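Local coordinates for uncharacterized protein (Xanthomonas axonopodis pv. citri, PDB 3OV5), which is probably the VirB7 component of a bacterial type IV secretion system at the outer membrane, its globular part resembling the N0 domain of outer-membrane transport proteins, at residues Thr9-Thr14 with Leu19-Ala24; Thr14-Leu19 with Met28-Asn33; Ile47-Val52 with Ala56-Ala61; Gln66-Ser71 with Leu77-Val82. All coordinates share one frame; numbering follows the deposited sequence. Where two conformers were deposited one is given.

Overall arrangement
All four contacts lie in one compact domain whose three-stranded mixed sheet, ordered 29-32, 76-81, 68-73, is packed against helices 15-24 and 52-63. Contacts 1 and 2 both use helix 15-24, and their centres are about 8 Å apart: contact 1 ties the preceding loop to it, contact 2 seats it on strand 29-32. Contact 4 pairs the other two strands, its centre about 10 Å from that of contact 2, and the backbone of strand 29-32 continues its ladder. Contact 3 joins helix 52-63 to the chain leading into it, with its centre about 13 Å from each of the others. Leu59 of contact 3 meets Leu15, Met18, Leu19 and Trp22, so the two helices share one apolar interior.

Contact 1 of 4, residues Thr9-Thr14 with Leu19-Ala24; sequences TPMDGT and LERWAA
The guanidinium of Arg21 meets the carboxylate of Asp12 edge to edge, the two planes 26° apart, while CG2 of Thr9 sits over one guanidinium face, 3.6 Å from NH2. The grip is side-on and two-pronged. Asp12 OD2 takes Arg21 NE at 2.9 Å on its syn lone pair, in a nearly straight bond within the guanidinium plane; Arg21 NH2 reaches Asp12 OD1 at 2.8 Å, tilted about 20° from both planes. With CG anti to the backbone N (chi1 -176°), the Arg21 chain runs out from helix 15-24 and then bends at chi3, which turns the guanidinium edge to the acid. Met11 SD lies beside Arg21 CD at 4.0 Å.

Asp12 also closes its own loop, a type I turn from Thr9 to Asp12. Its OD1 accepts from Thr9 N at 2.8 Å on the anti side, and Thr9 OG1 comes to it from above the carboxylate plane at 2.9 Å. Beyond the two segments, Arg21 NH1 makes a salt bridge with Asp25.

Three donors, one of them from Arg21, converge on OD1 of a buried aspartate; the carboxylate is therefore probably ionised, pinning the turn to the helix that follows.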
loop_
_atom_site.group_PDB
_atom_site.type_symbol
_atom_site.label_atom_id
_atom_site.label_comp_id
_atom_site.label_asym_id
_atom_site.label_seq_id
_atom_site.Cartn_x
_atom_site.Cartn_y
_atom_site.Cartn_z
ATOM N N THR A 9 -1.462 -11.457 0.471
ATOM C CA THR A 9 -1.305 -12.867 0.798
ATOM C C THR A 9 -2.337 -13.251 1.811
ATOM O O THR A 9 -2.995 -12.394 2.364
ATOM C CB THR A 9 0.063 -13.155 1.393
ATOM O OG1 THR A 9 0.166 -12.574 2.705
ATOM C CG2 THR A 9 1.154 -12.702 0.489
ATOM N N PRO A 10 -2.491 -14.570 2.062
ATOM C CA PRO A 10 -3.455 -15.003 3.077
ATOM C C PRO A 10 -3.287 -14.337 4.452
ATOM O O PRO A 10 -4.258 -14.146 5.157
ATOM C CB PRO A 10 -3.214 -16.526 3.167
ATOM C CG PRO A 10 -2.807 -16.900 1.805
ATOM C CD PRO A 10 -1.885 -15.756 1.409
ATOM N N MET A 11 -2.075 -13.930 4.800
ATOM C CA MET A 11 -1.781 -13.294 6.072
ATOM C C MET A 11 -2.409 -11.904 6.223
ATOM O O MET A 11 -2.600 -11.400 7.342
ATOM C CB MET A 11 -0.230 -13.166 6.230
ATOM C CG MET A 11 0.223 -12.589 7.478
ATOM S SD MET A 11 1.969 -12.771 7.349
ATOM C CE MET A 11 2.329 -11.714 8.749
ATOM N N ASP A 12 -2.639 -11.232 5.095
ATOM C CA ASP A 12 -2.953 -9.814 5.101
ATOM C C ASP A 12 -4.465 -9.650 4.994
ATOM O O ASP A 12 -5.113 -10.080 4.024
ATOM C CB ASP A 12 -2.372 -9.145 3.878
ATOM C CG ASP A 12 -0.908 -9.398 3.693
ATOM O OD1 ASP A 12 -0.570 -9.778 2.561
ATOM O OD2 ASP A 12 -0.109 -9.207 4.649
ATOM N N GLY A 13 -5.041 -9.018 5.991
ATOM C CA GLY A 13 -6.494 -8.730 5.963
ATOM C C GLY A 13 -6.866 -7.297 5.622
ATOM O O GLY A 13 -7.993 -7.039 5.160
ATOM N N THR A 14 -5.956 -6.355 5.886
ATOM C CA THR A 14 -6.302 -4.964 5.752
ATOM C C THR A 14 -5.221 -4.209 5.026
ATOM O O THR A 14 -4.074 -4.682 4.892
ATOM C CB THR A 14 -6.532 -4.276 7.123
ATOM O OG1 THR A 14 -5.261 -4.049 7.754
ATOM C CG2 THR A 14 -7.426 -5.094 8.059
ATOM N N LEU A 19 0.433 -3.333 4.279
ATOM C CA LEU A 19 1.538 -2.394 4.110
ATOM C C LEU A 19 2.580 -2.521 5.227
ATOM O O LEU A 19 3.751 -2.284 4.988
ATOM C CB LEU A 19 1.001 -0.976 3.988
ATOM C CG LEU A 19 0.362 -0.689 2.630
ATOM C CD1 LEU A 19 -0.345 0.655 2.680
ATOM C CD2 LEU A 19 1.407 -0.711 1.536
ATOM N N GLU A 20 2.172 -2.847 6.456
ATOM C CA GLU A 20 3.147 -3.101 7.503
ATOM C C GLU A 20 4.088 -4.236 7.060
ATOM O O GLU A 20 5.301 -4.166 7.278
ATOM C CB GLU A 20 2.462 -3.493 8.819
ATOM C CG GLU A 20 1.823 -2.343 9.524
ATOM C CD GLU A 20 0.941 -2.765 10.681
ATOM O OE1 GLU A 20 0.421 -1.833 11.355
ATOM O OE2 GLU A 20 0.744 -3.970 10.928
ATOM N N ARG A 21 3.510 -5.278 6.439
ATOM C CA ARG A 21 4.329 -6.382 5.950
ATOM C C ARG A 21 5.213 -5.930 4.793
ATOM O O ARG A 21 6.426 -6.242 4.776
ATOM C CB ARG A 21 3.470 -7.593 5.607
ATOM C CG ARG A 21 4.320 -8.774 5.184
ATOM C CD ARG A 21 3.489 -10.043 4.899
ATOM N NE ARG A 21 2.564 -9.811 3.794
ATOM C CZ ARG A 21 2.939 -9.741 2.520
ATOM N NH1 ARG A 21 4.170 -10.052 2.137
ATOM N NH2 ARG A 21 2.055 -9.370 1.602
ATOM N N TRP A 22 4.646 -5.242 3.787
ATOM C CA TRP A 22 5.497 -4.771 2.690
ATOM C C TRP A 22 6.651 -3.927 3.224
ATOM O O TRP A 22 7.777 -4.016 2.750
ATOM C CB TRP A 22 4.702 -3.935 1.701
ATOM C CG TRP A 22 3.701 -4.697 0.864
ATOM C CD1 TRP A 22 3.297 -6.015 0.978
ATOM C CD2 TRP A 22 2.958 -4.147 -0.238
ATOM N NE1 TRP A 22 2.348 -6.309 0.006
ATOM C CE2 TRP A 22 2.124 -5.179 -0.748
ATOM C CE3 TRP A 22 2.936 -2.886 -0.846
ATOM C CZ2 TRP A 22 1.281 -4.972 -1.843
ATOM C CZ3 TRP A 22 2.095 -2.687 -1.930
ATOM C CH2 TRP A 22 1.278 -3.715 -2.403
ATOM N N ALA A 23 6.363 -3.072 4.209
ATOM C CA ALA A 23 7.384 -2.185 4.783
ATOM C C ALA A 23 8.462 -3.020 5.501
ATOM O O ALA A 23 9.670 -2.854 5.282
ATOM C CB ALA A 23 6.766 -1.186 5.738
ATOM N N ALA A 24 8.031 -3.958 6.343
ATOM C CA ALA A 24 8.953 -4.854 7.061
ATOM C C ALA A 24 9.810 -5.644 6.077
ATOM O O ALA A 24 11.005 -5.875 6.310
ATOM C CB ALA A 24 8.177 -5.784 7.950
#

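Contact 2 of 4, residues Thr14-Leu19 with Met28-Asn33; sequences TLKTML and MQLSYN
Helix 15-24 packs on one face of the mixed sheet, and here its first turns run nearly antiparallel to the edge strand 29-32, with axes 9.7 Å apart and 166° between their directions. Tyr32 and Leu30 of the strand point toward the helix. The aliphatic part of Lys16 lies over one face of the Tyr32 ring: CB makes a CH-pi contact 4.0 Å from the ring centroid, and CD continues across to 3.8 Å from Tyr32 CD2. The two side chains cross at about a right angle, and a bend at chi3 (65°) then leads the Lys16 amine away from the strand. At the ring edge, in plane, Leu15 CD2 approaches Tyr32 OH at 3.8 Å. One turn along, Leu30 sets its two methyls against the helix, CD1 3.9 Å from Leu19 CB and CD2 3.7 Å from Lys16 O.

At the start of the helix Thr14 OG1 caps Thr17 N at 3.0 Å and is also bonded to Asp37. The Tyr32 hydroxyl bonds to the carbonyl of Ser36.

No hydrogen bond spans the two segments: helix and strand meet through methyl and methylene groups and the face and edge of an aromatic ring, while the tyrosine's polar end is satisfied by the following loop.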
loop_
_atom_site.group_PDB
_atom_site.type_symbol
_atom_site.label_atom_id
_atom_site.label_comp_id
_atom_site.label_asym_id
_atom_site.label_seq_id
_atom_site.Cartn_x
_atom_site.Cartn_y
_atom_site.Cartn_z
ATOM N N THR A 14 -5.956 -6.355 5.886
ATOM C CA THR A 14 -6.302 -4.964 5.752
ATOM C C THR A 14 -5.221 -4.209 5.026
ATOM O O THR A 14 -4.074 -4.682 4.892
ATOM C CB THR A 14 -6.532 -4.276 7.123
ATOM O OG1 THR A 14 -5.261 -4.049 7.754
ATOM C CG2 THR A 14 -7.426 -5.094 8.059
ATOM N N LEU A 15 -5.563 -3.001 4.600
ATOM C CA LEU A 15 -4.641 -2.116 3.920
ATOM C C LEU A 15 -3.406 -1.837 4.798
ATOM O O LEU A 15 -2.260 -1.992 4.344
ATOM C CB LEU A 15 -5.361 -0.811 3.573
ATOM C CG LEU A 15 -4.524 0.272 2.924
ATOM C CD1 LEU A 15 -3.902 -0.176 1.611
ATOM C CD2 LEU A 15 -5.389 1.528 2.725
ATOM N N LYS A 16 -3.629 -1.381 6.029
ATOM C CA LYS A 16 -2.519 -1.026 6.894
ATOM C C LYS A 16 -1.662 -2.254 7.200
ATOM O O LYS A 16 -0.442 -2.133 7.235
ATOM C CB LYS A 16 -3.032 -0.379 8.185
ATOM C CG LYS A 16 -1.900 0.179 9.055
ATOM C CD LYS A 16 -2.440 0.856 10.315
ATOM C CE LYS A 16 -3.132 -0.105 11.227
ATOM N NZ LYS A 16 -3.587 0.554 12.497
ATOM N N THR A 17 -2.298 -3.381 7.504
ATOM C CA THR A 17 -1.506 -4.546 7.905
ATOM C C THR A 17 -0.735 -5.139 6.725
ATOM O O THR A 17 0.402 -5.616 6.908
ATOM C CB THR A 17 -2.350 -5.560 8.666
ATOM O OG1 THR A 17 -3.411 -6.044 7.888
ATOM C CG2 THR A 17 -2.840 -4.977 10.008
ATOM N N MET A 18 -1.316 -5.126 5.521
ATOM C CA MET A 18 -0.560 -5.539 4.353
ATOM C C MET A 18 0.650 -4.641 4.185
ATOM O O MET A 18 1.779 -5.103 3.939
ATOM C CB MET A 18 -1.419 -5.510 3.092
ATOM C CG MET A 18 -0.663 -6.044 1.875
ATOM S SD MET A 18 -1.630 -6.017 0.370
ATOM C CE MET A 18 -1.689 -4.230 0.076
ATOM N N LEU A 19 0.433 -3.333 4.279
ATOM C CA LEU A 19 1.538 -2.394 4.110
ATOM C C LEU A 19 2.580 -2.521 5.227
ATOM O O LEU A 19 3.751 -2.284 4.988
ATOM C CB LEU A 19 1.001 -0.976 3.988
ATOM C CG LEU A 19 0.362 -0.689 2.630
ATOM C CD1 LEU A 19 -0.345 0.655 2.680
ATOM C CD2 LEU A 19 1.407 -0.711 1.536
ATOM N N MET A 28 11.632 -0.635 5.232
ATOM C CA MET A 28 10.976 0.673 5.104
ATOM C C MET A 28 10.081 0.945 6.290
ATOM O O MET A 28 9.731 -0.006 7.018
ATOM C CB MET A 28 10.145 0.742 3.817
ATOM C CG MET A 28 10.989 0.689 2.554
ATOM S SD MET A 28 10.030 0.559 1.042
ATOM C CE MET A 28 9.620 2.248 0.865
ATOM N N GLN A 29 9.813 2.229 6.552
ATOM C CA GLN A 29 8.855 2.835 7.546
ATOM C C GLN A 29 7.469 2.828 6.854
ATOM O O GLN A 29 7.429 3.210 5.706
ATOM C CB GLN A 29 9.275 4.314 7.935
ATOM C CG GLN A 29 8.273 5.070 8.854
ATOM C CD GLN A 29 8.731 6.464 9.324
ATOM O OE1 GLN A 29 9.791 6.985 8.923
ATOM N NE2 GLN A 29 7.906 7.085 10.167
ATOM N N LEU A 30 6.380 2.561 7.574
ATOM C CA LEU A 30 5.034 2.863 7.104
ATOM C C LEU A 30 4.522 4.097 7.841
ATOM O O LEU A 30 4.488 4.105 9.079
ATOM C CB LEU A 30 4.082 1.695 7.371
ATOM C CG LEU A 30 2.606 1.969 7.075
ATOM C CD1 LEU A 30 2.376 2.277 5.613
ATOM C CD2 LEU A 30 1.752 0.774 7.496
ATOM N N SER A 31 4.090 5.113 7.090
ATOM C CA SER A 31 3.367 6.251 7.646
ATOM C C SER A 31 1.939 6.170 7.151
ATOM O O SER A 31 1.655 6.426 5.982
ATOM C CB SER A 31 4.014 7.552 7.206
ATOM O OG SER A 31 5.312 7.644 7.767
ATOM N N TYR A 32 1.059 5.729 8.041
ATOM C CA TYR A 32 -0.331 5.511 7.709
ATOM C C TYR A 32 -1.141 6.697 8.220
ATOM O O TYR A 32 -1.477 6.782 9.391
ATOM C CB TYR A 32 -0.823 4.181 8.300
ATOM C CG TYR A 32 -2.190 3.808 7.796
ATOM C CD1 TYR A 32 -2.342 3.157 6.563
ATOM C CD2 TYR A 32 -3.332 4.135 8.507
ATOM C CE1 TYR A 32 -3.612 2.860 6.044
ATOM C CE2 TYR A 32 -4.608 3.828 8.010
ATOM C CZ TYR A 32 -4.740 3.210 6.769
ATOM O OH TYR A 32 -5.963 2.932 6.233
ATOM N N ASN A 33 -1.415 7.651 7.332
ATOM C CA ASN A 33 -1.959 8.950 7.722
ATOM C C ASN A 33 -3.455 9.085 7.419
ATOM O O ASN A 33 -3.922 10.138 6.960
ATOM C CB ASN A 33 -1.162 10.066 7.042
ATOM C CG ASN A 33 0.262 10.176 7.508
ATOM O OD1 ASN A 33 0.740 9.401 8.330
ATOM N ND2 ASN A 33 0.957 11.166 6.964
#

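Contact 3 of 4, residues Ile47-Val52 with Ala56-Ala61; sequences ISTTSV and ATELSA. With IPA (isopropyl alcohol), chain B.
Ile47 reaches across to the helix with two carbons of its longer branch. From CB, placed with CG1 anti to the carbonyl carbon (chi1 -58°), CG1 comes 3.6 Å from Glu58 OE1 and also lies beside Glu58 CB. Its tip, CD1, is 3.8 Å from Leu59 N and rests against Leu59 CB and CD1. The tip therefore reaches the backbone of helix 52-63 where Glu58 gives way to Leu59, with the Ile47 and Glu58 side chains sliding past each other in opposite directions. Ile47 also packs on Ala55, one turn earlier.

The Glu58 carboxylate extends back over residues 48-49, a weakly bonded strand. Its OE2 passes Thr49 CG2 at 4.1 Å and, in the conformer given, accepts from a water at 2.5 Å. That bond is unusually short, so the bridge the water makes by also accepting from Ser48 N at 2.8 Å is less certain. Gln54 gives OE2 a direct partner through its side-chain amide.

At the end of 47-52 the chain turns into the helix. Thr49 OG1 accepts from Ser51 N at 3.0 Å, an ST turn, and Ser51, at the N-cap, bonds through its own hydroxyl to Gln54 N. The one hydrogen bond joining the two segments directly is the helical Ala56 N to Val52 O, 2.8 Å.

What holds the segments together is thus mainly apolar, the Ile47 branch against Leu59 and the CB of Glu58; in this conformer the carboxylate, probably charged, may add a link through water to residues 48-49.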
loop_
_atom_site.group_PDB
_atom_site.type_symbol
_atom_site.label_atom_id
_atom_site.label_comp_id
_atom_site.label_asym_id
_atom_site.label_seq_id
_atom_site.Cartn_x
_atom_site.Cartn_y
_atom_site.Cartn_z
ATOM N N ILE A 47 -2.417 -7.324 -7.700
ATOM C CA ILE A 47 -1.058 -6.820 -7.560
ATOM C C ILE A 47 -0.092 -7.969 -7.337
ATOM O O ILE A 47 -0.266 -8.776 -6.411
ATOM C CB ILE A 47 -0.973 -5.842 -6.393
ATOM C CG1 ILE A 47 -1.965 -4.685 -6.612
ATOM C CG2 ILE A 47 0.467 -5.359 -6.223
ATOM C CD1 ILE A 47 -2.034 -3.710 -5.424
ATOM N N SER A 48 0.929 -8.044 -8.170
ATOM C CA SER A 48 1.982 -9.029 -7.986
ATOM C C SER A 48 3.171 -8.562 -8.784
ATOM O O SER A 48 3.236 -8.781 -9.994
ATOM C CB SER A 48 1.530 -10.407 -8.486
ATOM O OG SER A 48 2.606 -11.331 -8.450
ATOM N N THR A 49 4.109 -7.900 -8.121
ATOM C CA THR A 49 5.226 -7.287 -8.823
ATOM C C THR A 49 6.437 -7.193 -7.936
ATOM O O THR A 49 6.323 -6.991 -6.724
ATOM C CB THR A 49 4.839 -5.886 -9.366
ATOM O OG1 THR A 49 5.998 -5.232 -9.892
ATOM C CG2 THR A 49 4.264 -5.026 -8.268
ATOM N N THR A 50 7.622 -7.319 -8.535
ATOM C CA THR A 50 8.861 -7.119 -7.811
ATOM C C THR A 50 9.152 -5.635 -7.537
ATOM O O THR A 50 10.062 -5.330 -6.765
ATOM C CB THR A 50 10.074 -7.716 -8.562
ATOM O OG1 THR A 50 10.176 -7.063 -9.831
ATOM C CG2 THR A 50 9.941 -9.229 -8.722
ATOM N N SER A 51 8.418 -4.726 -8.194
ATOM C CA SER A 51 8.672 -3.289 -8.093
ATOM C C SER A 51 7.833 -2.663 -7.002
ATOM O O SER A 51 6.606 -2.649 -7.111
ATOM C CB SER A 51 8.326 -2.647 -9.428
ATOM O OG SER A 51 8.274 -1.232 -9.306
ATOM N N VAL A 52 8.483 -2.134 -5.974
ATOM C CA VAL A 52 7.718 -1.446 -4.938
ATOM C C VAL A 52 7.008 -0.224 -5.491
ATOM O O VAL A 52 5.895 0.109 -5.065
ATOM C CB VAL A 52 8.581 -1.132 -3.693
ATOM C CG1 VAL A 52 9.625 -0.023 -3.946
ATOM C CG2 VAL A 52 7.690 -0.827 -2.506
ATOM N N ALA A 56 3.049 -0.001 -4.987
ATOM C CA ALA A 56 2.478 1.108 -4.239
ATOM C C ALA A 56 1.516 1.897 -5.118
ATOM O O ALA A 56 0.454 2.344 -4.667
ATOM C CB ALA A 56 3.581 2.020 -3.726
ATOM N N THR A 57 1.891 2.095 -6.377
ATOM C CA THR A 57 1.097 2.878 -7.335
ATOM C C THR A 57 -0.203 2.147 -7.704
ATOM O O THR A 57 -1.287 2.749 -7.752
ATOM C CB THR A 57 1.966 3.219 -8.545
ATOM O OG1 THR A 57 3.091 3.981 -8.059
ATOM C CG2 THR A 57 1.239 4.032 -9.577
ATOM N N GLU A 58 -0.124 0.834 -7.935
ATOM C CA GLU A 58 -1.342 0.053 -8.163
ATOM C C GLU A 58 -2.264 0.167 -6.961
ATOM O O GLU A 58 -3.483 0.339 -7.102
ATOM C CB GLU A 58 -1.024 -1.413 -8.419
ATOM C CG GLU A 58 -0.344 -1.701 -9.742
ATOM C CD GLU A 58 -0.249 -3.197 -10.005
ATOM O OE1 GLU A 58 -1.320 -3.830 -10.067
ATOM O OE2 GLU A 58 0.877 -3.722 -10.164
ATOM N N LEU A 59 -1.691 0.028 -5.774
ATOM C CA LEU A 59 -2.486 0.102 -4.551
ATOM C C LEU A 59 -3.126 1.472 -4.386
ATOM O O LEU A 59 -4.297 1.602 -3.983
ATOM C CB LEU A 59 -1.626 -0.269 -3.368
ATOM C CG LEU A 59 -2.354 -0.479 -2.044
ATOM C CD1 LEU A 59 -3.363 -1.611 -2.143
ATOM C CD2 LEU A 59 -1.335 -0.750 -0.948
ATOM N N SER A 60 -2.339 2.508 -4.686
ATOM C CA SER A 60 -2.852 3.863 -4.687
ATOM C C SER A 60 -4.096 3.988 -5.571
ATOM O O SER A 60 -5.105 4.565 -5.164
ATOM C CB SER A 60 -1.748 4.798 -5.167
ATOM O OG SER A 60 -2.114 6.138 -4.914
ATOM N N ALA A 61 -4.030 3.452 -6.784
ATOM C CA ALA A 61 -5.150 3.543 -7.704
ATOM C C ALA A 61 -6.380 2.823 -7.143
ATOM O O ALA A 61 -7.515 3.278 -7.339
ATOM C CB ALA A 61 -4.778 2.990 -9.050
HETATM C C1 IPA B . 11.925 -8.607 -11.543
HETATM C C2 IPA B . 11.129 -9.262 -12.653
HETATM C C3 IPA B . 11.187 -10.777 -12.569
HETATM O O2 IPA B . 9.783 -8.829 -12.646
HETATM O O HOH W 1 1.369 -6.143 -10.176
#

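Contact 4 of 4, residues Gln66-Ser71 with Leu77-Val82; sequences QGVSVS and LLVQPV
Strands 68-73 and 76-81 form a beta hairpin, and this contact takes in most of its antiparallel ladder. Ser69 with Gln80 and Ser71 with Leu78 are the hydrogen-bonded pairs; the straightest bond runs from Ser69 N to Gln80 O at 2.8 Å, with an N-H...O angle of 177°. Past Pro81, which has no N-H to give, Val82 N bonds to Gly67 O at 3.0 Å and extends the pairing. Gly67, with positive phi, is the C' residue of the Schellman motif that ends helix 52-63.

On the face turned to the helices, Val79 meets two valines: its CG1 is 3.7 Å from Val68 CG1 and its CG2 4.2 Å from Val70 CG2. The other face carries Ser69, Ser71, Leu78 and Gln80. A single water there is held by Ser69 OG at 2.8 Å, Ser71 OG at 2.7 Å, Gln80 NE2 and Leu78 O, lacing the two strands together. Ser71 OG gets there by sitting between its backbone N and carbonyl carbon (chi1 63°). Near the end, Val82 CG2 rests against Gly67 O at 3.4 Å.

Helices 15-24 and 52-63 pack on the face of Val70 and Val79, a two-layer alpha/beta arrangement consistent with an N0-type domain.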
loop_
_atom_site.group_PDB
_atom_site.type_symbol
_atom_site.label_atom_id
_atom_site.label_comp_id
_atom_site.label_asym_id
_atom_site.label_seq_id
_atom_site.Cartn_x
_atom_site.Cartn_y
_atom_site.Cartn_z
ATOM N N GLN A 66 -11.561 6.422 -2.737
ATOM C CA GLN A 66 -11.754 6.714 -1.316
ATOM C C GLN A 66 -11.011 7.977 -0.861
ATOM O O GLN A 66 -11.128 8.379 0.281
ATOM C CB GLN A 66 -11.328 5.461 -0.530
ATOM C CG GLN A 66 -11.550 5.452 0.958
ATOM C CD GLN A 66 -13.000 5.447 1.386
ATOM O OE1 GLN A 66 -13.903 5.793 0.645
ATOM N NE2 GLN A 66 -13.248 4.995 2.592
ATOM N N GLY A 67 -10.244 8.558 -1.773
ATOM C CA GLY A 67 -9.485 9.777 -1.526
ATOM C C GLY A 67 -8.062 9.537 -1.066
ATOM O O GLY A 67 -7.430 10.466 -0.545
ATOM N N VAL A 68 -7.531 8.330 -1.271
ATOM C CA VAL A 68 -6.254 7.924 -0.693
ATOM C C VAL A 68 -5.162 7.871 -1.744
ATOM O O VAL A 68 -5.399 7.403 -2.870
ATOM C CB VAL A 68 -6.430 6.518 -0.065
ATOM C CG1 VAL A 68 -5.095 5.973 0.452
ATOM C CG2 VAL A 68 -7.494 6.531 1.011
ATOM N N SER A 69 -3.963 8.325 -1.348
ATOM C CA SER A 69 -2.733 8.140 -2.099
ATOM C C SER A 69 -1.793 7.217 -1.328
ATOM O O SER A 69 -1.640 7.354 -0.112
ATOM C CB SER A 69 -2.019 9.494 -2.233
ATOM O OG SER A 69 -0.727 9.353 -2.781
ATOM N N VAL A 70 -1.212 6.251 -2.044
ATOM C CA VAL A 70 -0.127 5.422 -1.512
ATOM C C VAL A 70 1.099 5.671 -2.380
ATOM O O VAL A 70 1.007 5.616 -3.608
ATOM C CB VAL A 70 -0.475 3.922 -1.564
ATOM C CG1 VAL A 70 0.679 3.084 -0.976
ATOM C CG2 VAL A 70 -1.802 3.640 -0.822
ATOM N N SER A 71 2.227 5.973 -1.747
ATOM C CA SER A 71 3.433 6.279 -2.500
ATOM C C SER A 71 4.666 5.855 -1.719
ATOM O O SER A 71 4.582 5.543 -0.528
ATOM C CB SER A 71 3.498 7.768 -2.852
ATOM O OG SER A 71 3.572 8.554 -1.671
ATOM N N LEU A 77 6.739 3.928 3.051
ATOM C CA LEU A 77 5.476 3.800 2.371
ATOM C C LEU A 77 4.530 4.792 3.048
ATOM O O LEU A 77 4.350 4.757 4.257
ATOM C CB LEU A 77 4.965 2.366 2.488
ATOM C CG LEU A 77 5.809 1.352 1.714
ATOM C CD1 LEU A 77 5.427 -0.062 2.085
ATOM C CD2 LEU A 77 5.574 1.521 0.234
ATOM N N LEU A 78 3.986 5.707 2.254
ATOM C CA LEU A 78 3.205 6.832 2.742
ATOM C C LEU A 78 1.772 6.714 2.246
ATOM O O LEU A 78 1.531 6.675 1.034
ATOM C CB LEU A 78 3.810 8.149 2.232
ATOM C CG LEU A 78 3.077 9.424 2.613
ATOM C CD1 LEU A 78 2.939 9.628 4.119
ATOM C CD2 LEU A 78 3.800 10.594 1.987
ATOM N N VAL A 79 0.829 6.610 3.188
ATOM C CA VAL A 79 -0.596 6.520 2.888
ATOM C C VAL A 79 -1.243 7.784 3.435
ATOM O O VAL A 79 -1.107 8.060 4.621
ATOM C CB VAL A 79 -1.235 5.283 3.540
ATOM C CG1 VAL A 79 -2.692 5.192 3.115
ATOM C CG2 VAL A 79 -0.473 4.009 3.178
ATOM N N GLN A 80 -1.920 8.560 2.583
ATOM C CA GLN A 80 -2.392 9.863 3.032
ATOM C C GLN A 80 -3.559 10.277 2.152
ATOM O O GLN A 80 -3.748 9.744 1.058
ATOM C CB GLN A 80 -1.271 10.907 2.929
ATOM C CG GLN A 80 -0.811 11.089 1.493
ATOM C CD GLN A 80 0.274 12.097 1.311
ATOM O OE1 GLN A 80 0.365 13.114 2.019
ATOM N NE2 GLN A 80 1.080 11.867 0.289
ATOM N N PRO A 81 -4.332 11.276 2.588
ATOM C CA PRO A 81 -5.268 11.894 1.659
ATOM C C PRO A 81 -4.510 12.404 0.444
ATOM O O PRO A 81 -3.402 12.949 0.591
ATOM C CB PRO A 81 -5.864 13.044 2.479
ATOM C CG PRO A 81 -5.683 12.615 3.913
ATOM C CD PRO A 81 -4.319 11.967 3.899
ATOM N N VAL A 82 -5.095 12.272 -0.748
ATOM C CA VAL A 82 -4.378 12.701 -1.951
ATOM C C VAL A 82 -4.050 14.191 -1.877
ATOM O O VAL A 82 -4.959 15.011 -1.752
ATOM C CB VAL A 82 -5.191 12.459 -3.227
ATOM C CG1 VAL A 82 -4.424 12.960 -4.449
ATOM C CG2 VAL A 82 -5.602 10.984 -3.376
HETATM O O HOH W 2 1.063 9.011 -0.721
#